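Local coordinates for BRO1 protein (Saccharomyces cerevisiae, PDB 1ZB1) that takes part in sorting cargo into intralumenal vesicles of multivesicular bodies and recruits the DOA4 deubiquitinase to endosomes, at residues Gly274-Phe279 with Lys315-Asp320; Ser204-Thr209 with Leu267-Arg272. All coordinates share one frame; numbering follows the deposited sequence.

How the contacts relate
Both contacts lie on the same side of the centre of the helical Bro1 domain, with centres about 14 Å apart. Contact 1 joins helices 275-290 and 303-322. Contact 2 joins the start of helix 208-230 to the end of helix 242-269. The two meet at L267 and E268: L267 packs its CD1 on F279 CD2 at 3.4 Å, and E268 touches L317. Helix 242-269 thus takes part in contact 2 and lies against both helices of contact 1. Contact 1 is partly buried and joined by apolar side chains, with no hydrogen bond across it. Contact 2 is a surface contact of charged groups, one ring and a water, again with no direct hydrogen bond across it.

Contact 1: Gly274-Phe279 with Lys315-Asp320; sequences GEAIAF and KELIKD
Two helices of the Bro1 domain, 275-290 and 303-322, pack here in a near-antiparallel pair. I277 of the first meets L317 and I318 of the second. The short helical segments run 148° apart in direction, and their axes come within 9.8 Å.

The I277 and L317 side chains slide past each other in opposite directions. I277 CG1 lies 3.4 Å from L317 CB, tighter than usual for two carbons. This CG1 branch stands anti to the carbonyl carbon (chi1 -67°), and its chain then runs on extended to CD1. That carries the CD1 methyl over the backbone of the facing helix, 3.6 Å from L317 O. The same methyl reaches I318, with I277 CD1 4.3 Å from I318 CG1. A276 adds a looser touch through its CB, 4.4 Å from L317 CD1. No hydrogen bond crosses between the segments; the contact is made by van der Waals packing, mostly of apolar side chains.

G274 is the N-cap residue of helix 275-290.

The side chain of I318 lies at the exposed margin, while A276 and L317 are buried. Helix 242-269 joins the packing through L267, which touches A276. V273, in the turn before helix 275-290, also packs on L317.

Contact 2: Ser204-Thr209 with Leu267-Arg272; sequences SSKQYT and LEEENR
E269 reaches across from the C-terminal part of helix 242-269 to Y208, in the first turn of helix 208-230. Its CG is anti to the backbone N (chi1 -154°), and the chain stays extended beyond it, which carries the carboxylate out to the CD1-CE1 side of the Y208 ring. The two side chains meet at a slant, with the carboxylate and ring planes 21° apart. E269 OE2 does the touching, 3.6 Å from Y208 CE1 and 3.7 Å from Y208 CD1.

K206 approaches the same carboxylate oxygen. Its chain bends at chi2 and chi4, and its CE lies 3.9 Å from E269 OE2. The ammonium stays farther off, with K206 NZ 4.6 Å from E269 OE2. This is too long for a salt bridge, though the opposite charges probably attract. K206 NZ also makes a weak hydrogen bond of 3.4 Å to Y208 OH.

The other carboxylate oxygen is held by water. The water donates to E269 OE1 at 2.6 Å and makes a weak bond to the backbone K206 O. That carbonyl oxygen also lies over one face of the Y208 ring, 3.3 Å above its plane and offset toward the rim.

Y208 packs on Y262, L265 and H266 of helix 242-269 as well. Q207 is the N-cap residue of helix 208-230 and the centre of an inverse gamma turn. On the other side a Schellman motif ends helix 242-269, with N271 at the C-prime position and R272 N bonded to L267 O. A helix start thus meets a helix end at the surface of the Bro1 domain.

Contact 1: Gly274-Phe279 with Lys315-Asp320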
loop_
_atom_site.group_PDB
_atom_site.type_symbol
_atom_site.label_atom_id
_atom_site.label_comp_id
_atom_site.label_asym_id
_atom_site.label_seq_id
_atom_site.Cartn_x
_atom_site.Cartn_y
_atom_site.Cartn_z
ATOM N N GLY A 274 -28.408 -3.987 27.706
ATOM C CA GLY A 274 -28.826 -2.611 27.888
ATOM C C GLY A 274 -27.653 -1.741 27.496
ATOM O O GLY A 274 -27.796 -0.770 26.753
ATOM N N GLU A 275 -26.480 -2.092 28.013
ATOM C CA GLU A 275 -25.264 -1.373 27.681
ATOM C C GLU A 275 -24.883 -1.937 26.318
ATOM O O GLU A 275 -24.435 -1.215 25.426
ATOM C CB GLU A 275 -24.173 -1.667 28.714
ATOM C CG GLU A 275 -22.913 -0.843 28.538
ATOM C CD GLU A 275 -21.978 -0.948 29.730
ATOM O OE1 GLU A 275 -21.517 -2.068 30.034
ATOM O OE2 GLU A 275 -21.706 0.093 30.366
ATOM N N ALA A 276 -25.099 -3.242 26.169
ATOM C CA ALA A 276 -24.819 -3.949 24.929
ATOM C C ALA A 276 -25.814 -3.488 23.871
ATOM O O ALA A 276 -25.463 -3.308 22.705
ATOM C CB ALA A 276 -24.947 -5.451 25.145
ATOM N N ILE A 277 -27.062 -3.306 24.289
ATOM C CA ILE A 277 -28.114 -2.853 23.387
ATOM C C ILE A 277 -27.751 -1.476 22.837
ATOM O O ILE A 277 -28.027 -1.165 21.680
ATOM C CB ILE A 277 -29.477 -2.779 24.126
ATOM C CG1 ILE A 277 -29.928 -4.192 24.504
ATOM C CG2 ILE A 277 -30.520 -2.090 23.253
ATOM C CD1 ILE A 277 -31.166 -4.233 25.374
ATOM N N ALA A 278 -27.122 -0.656 23.672
ATOM C CA ALA A 278 -26.716 0.681 23.264
ATOM C C ALA A 278 -25.653 0.607 22.164
ATOM O O ALA A 278 -25.646 1.427 21.245
ATOM C CB ALA A 278 -26.181 1.453 24.468
ATOM N N PHE A 279 -24.763 -0.379 22.257
ATOM C CA PHE A 279 -23.714 -0.542 21.259
ATOM C C PHE A 279 -24.220 -1.181 19.975
ATOM O O PHE A 279 -23.688 -0.914 18.898
ATOM C CB PHE A 279 -22.546 -1.346 21.835
ATOM C CG PHE A 279 -21.507 -0.490 22.490
ATOM C CD1 PHE A 279 -20.567 0.190 21.721
ATOM C CD2 PHE A 279 -21.495 -0.319 23.870
ATOM C CE1 PHE A 279 -19.626 1.033 22.316
ATOM C CE2 PHE A 279 -20.562 0.519 24.479
ATOM C CZ PHE A 279 -19.624 1.198 23.699
ATOM N N LYS A 315 -33.103 -7.655 18.780
ATOM C CA LYS A 315 -34.405 -8.094 19.282
ATOM C C LYS A 315 -34.254 -8.852 20.596
ATOM O O LYS A 315 -34.776 -8.438 21.629
ATOM C CB LYS A 315 -35.090 -9.015 18.270
ATOM C CG LYS A 315 -35.377 -8.398 16.914
ATOM C CD LYS A 315 -36.068 -9.412 16.009
ATOM C CE LYS A 315 -36.278 -8.871 14.602
ATOM N NZ LYS A 315 -37.001 -9.847 13.738
ATOM N N GLU A 316 -33.538 -9.971 20.533
ATOM C CA GLU A 316 -33.299 -10.830 21.689
ATOM C C GLU A 316 -32.919 -10.049 22.940
ATOM O O GLU A 316 -33.516 -10.233 24.001
ATOM C CB GLU A 316 -32.202 -11.843 21.352
ATOM C CG GLU A 316 -32.517 -12.681 20.119
ATOM C CD GLU A 316 -31.363 -13.573 19.689
ATOM O OE1 GLU A 316 -31.504 -14.255 18.649
ATOM O OE2 GLU A 316 -30.320 -13.593 20.382
ATOM N N LEU A 317 -31.924 -9.178 22.813
ATOM C CA LEU A 317 -31.471 -8.365 23.936
ATOM C C LEU A 317 -32.612 -7.517 24.494
ATOM O O LEU A 317 -32.779 -7.400 25.709
ATOM C CB LEU A 317 -30.322 -7.449 23.498
ATOM C CG LEU A 317 -28.928 -8.048 23.271
ATOM C CD1 LEU A 317 -28.263 -8.320 24.608
ATOM C CD2 LEU A 317 -29.031 -9.317 22.447
ATOM N N ILE A 318 -33.393 -6.926 23.599
ATOM C CA ILE A 318 -34.511 -6.081 23.996
ATOM C C ILE A 318 -35.614 -6.865 24.708
ATOM O O ILE A 318 -36.114 -6.434 25.748
ATOM C CB ILE A 318 -35.101 -5.352 22.769
ATOM C CG1 ILE A 318 -34.055 -4.389 22.200
ATOM C CG2 ILE A 318 -36.364 -4.597 23.160
ATOM C CD1 ILE A 318 -34.463 -3.720 20.908
ATOM N N LYS A 319 -35.991 -8.012 24.151
ATOM C CA LYS A 319 -37.033 -8.839 24.753
ATOM C C LYS A 319 -36.655 -9.230 26.176
ATOM O O LYS A 319 -37.340 -8.870 27.134
ATOM C CB LYS A 319 -37.259 -10.105 23.924
ATOM C CG LYS A 319 -38.259 -11.068 24.542
ATOM C CD LYS A 319 -38.394 -12.332 23.709
ATOM C CE LYS A 319 -39.316 -13.337 24.383
ATOM N NZ LYS A 319 -39.443 -14.592 23.587
ATOM N N ASP A 320 -35.559 -9.970 26.306
ATOM C CA ASP A 320 -35.087 -10.413 27.611
ATOM C C ASP A 320 -34.460 -9.252 28.374
ATOM O O ASP A 320 -33.307 -9.332 28.798
ATOM C CB ASP A 320 -34.050 -11.530 27.450
ATOM C CG ASP A 320 -34.532 -12.654 26.552
ATOM O OD1 ASP A 320 -35.615 -13.216 26.825
ATOM O OD2 ASP A 320 -33.825 -12.976 25.575
#

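Contact 2: Ser204-Thr209 with Leu267-Arg272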
loop_
_atom_site.group_PDB
_atom_site.type_symbol
_atom_site.label_atom_id
_atom_site.label_comp_id
_atom_site.label_asym_id
_atom_site.label_seq_id
_atom_site.Cartn_x
_atom_site.Cartn_y
_atom_site.Cartn_z
ATOM N N SER A 204 -10.577 -18.011 16.846
ATOM C CA SER A 204 -10.426 -16.563 16.960
ATOM C C SER A 204 -11.720 -15.797 16.705
ATOM O O SER A 204 -11.939 -14.734 17.284
ATOM C CB SER A 204 -9.346 -16.067 15.990
ATOM O OG SER A 204 -8.070 -16.589 16.326
ATOM N N SER A 205 -12.575 -16.339 15.842
ATOM C CA SER A 205 -13.840 -15.693 15.510
ATOM C C SER A 205 -14.780 -15.606 16.708
ATOM O O SER A 205 -15.885 -15.077 16.595
ATOM C CB SER A 205 -14.541 -16.443 14.376
ATOM O OG SER A 205 -14.995 -17.714 14.806
ATOM N N LYS A 206 -14.332 -16.124 17.851
ATOM C CA LYS A 206 -15.131 -16.116 19.076
ATOM C C LYS A 206 -14.569 -15.096 20.073
ATOM O O LYS A 206 -15.211 -14.770 21.073
ATOM C CB LYS A 206 -15.132 -17.520 19.690
ATOM C CG LYS A 206 -16.423 -17.936 20.385
ATOM C CD LYS A 206 -16.660 -17.182 21.686
ATOM C CE LYS A 206 -17.753 -17.848 22.516
ATOM N NZ LYS A 206 -19.040 -17.972 21.774
ATOM N N GLN A 207 -13.366 -14.598 19.794
ATOM C CA GLN A 207 -12.718 -13.608 20.654
ATOM C C GLN A 207 -13.279 -12.224 20.359
ATOM O O GLN A 207 -12.577 -11.345 19.850
ATOM C CB GLN A 207 -11.205 -13.604 20.422
ATOM C CG GLN A 207 -10.463 -14.781 21.033
ATOM C CD GLN A 207 -8.962 -14.667 20.847
ATOM O OE1 GLN A 207 -8.450 -14.793 19.734
ATOM N NE2 GLN A 207 -8.248 -14.411 21.938
ATOM N N TYR A 208 -14.551 -12.047 20.692
ATOM C CA TYR A 208 -15.267 -10.801 20.462
ATOM C C TYR A 208 -14.449 -9.546 20.719
ATOM O O TYR A 208 -14.359 -8.669 19.859
ATOM C CB TYR A 208 -16.539 -10.791 21.310
ATOM C CG TYR A 208 -17.467 -11.942 20.981
ATOM C CD1 TYR A 208 -18.423 -12.383 21.898
ATOM C CD2 TYR A 208 -17.385 -12.594 19.751
ATOM C CE1 TYR A 208 -19.270 -13.449 21.595
ATOM C CE2 TYR A 208 -18.225 -13.654 19.438
ATOM C CZ TYR A 208 -19.161 -14.078 20.364
ATOM O OH TYR A 208 -19.979 -15.138 20.053
ATOM N N THR A 209 -13.849 -9.464 21.897
ATOM C CA THR A 209 -13.048 -8.307 22.260
ATOM C C THR A 209 -11.921 -8.034 21.250
ATOM O O THR A 209 -11.698 -6.891 20.852
ATOM C CB THR A 209 -12.455 -8.496 23.676
ATOM O OG1 THR A 209 -11.637 -7.369 24.014
ATOM C CG2 THR A 209 -11.626 -9.773 23.740
ATOM N N LEU A 267 -20.275 -7.448 25.619
ATOM C CA LEU A 267 -21.056 -6.901 26.720
ATOM C C LEU A 267 -22.147 -7.880 27.148
ATOM O O LEU A 267 -22.445 -8.008 28.335
ATOM C CB LEU A 267 -21.680 -5.564 26.314
ATOM C CG LEU A 267 -20.684 -4.439 26.026
ATOM C CD1 LEU A 267 -21.433 -3.187 25.603
ATOM C CD2 LEU A 267 -19.851 -4.167 27.264
ATOM N N GLU A 268 -22.738 -8.569 26.178
ATOM C CA GLU A 268 -23.780 -9.549 26.464
ATOM C C GLU A 268 -23.151 -10.736 27.177
ATOM O O GLU A 268 -23.785 -11.391 28.003
ATOM C CB GLU A 268 -24.436 -10.036 25.170
ATOM C CG GLU A 268 -25.251 -11.309 25.355
ATOM C CD GLU A 268 -25.842 -11.826 24.064
ATOM O OE1 GLU A 268 -25.122 -11.847 23.043
ATOM O OE2 GLU A 268 -27.024 -12.226 24.072
ATOM N N GLU A 269 -21.897 -11.004 26.838
ATOM C CA GLU A 269 -21.142 -12.102 27.424
ATOM C C GLU A 269 -20.839 -11.759 28.883
ATOM O O GLU A 269 -20.685 -12.644 29.721
ATOM C CB GLU A 269 -19.842 -12.298 26.636
ATOM C CG GLU A 269 -19.249 -13.696 26.689
ATOM C CD GLU A 269 -18.065 -13.855 25.744
ATOM O OE1 GLU A 269 -17.054 -13.138 25.925
ATOM O OE2 GLU A 269 -18.147 -14.693 24.820
ATOM N N GLU A 270 -20.766 -10.463 29.178
ATOM C CA GLU A 270 -20.493 -9.984 30.530
ATOM C C GLU A 270 -21.804 -9.663 31.242
ATOM O O GLU A 270 -21.813 -8.974 32.260
ATOM C CB GLU A 270 -19.632 -8.720 30.486
ATOM C CG GLU A 270 -18.282 -8.887 29.810
ATOM C CD GLU A 270 -17.301 -9.692 30.637
ATOM O OE1 GLU A 270 -17.537 -10.900 30.851
ATOM O OE2 GLU A 270 -16.287 -9.110 31.076
ATOM N N ASN A 271 -22.909 -10.157 30.693
ATOM C CA ASN A 271 -24.226 -9.917 31.270
ATOM C C ASN A 271 -24.511 -8.432 31.462
ATOM O O ASN A 271 -25.163 -8.037 32.432
ATOM C CB ASN A 271 -24.364 -10.640 32.613
ATOM C CG ASN A 271 -24.377 -12.148 32.463
ATOM O OD1 ASN A 271 -25.227 -12.708 31.767
ATOM N ND2 ASN A 271 -23.435 -12.815 33.118
ATOM N N ARG A 272 -24.012 -7.608 30.547
ATOM C CA ARG A 272 -24.248 -6.175 30.628
ATOM C C ARG A 272 -25.172 -5.727 29.505
ATOM O O ARG A 272 -24.843 -4.831 28.722
ATOM C CB ARG A 272 -22.928 -5.398 30.578
ATOM C CG ARG A 272 -22.209 -5.345 31.919
ATOM C CD ARG A 272 -21.152 -4.252 31.952
ATOM N NE ARG A 272 -19.912 -4.638 31.287
ATOM C CZ ARG A 272 -18.906 -3.803 31.048
ATOM N NH1 ARG A 272 -18.995 -2.529 31.410
ATOM N NH2 ARG A 272 -17.803 -4.241 30.455
HETATM O O HOH W 1 -15.292 -13.065 23.988
#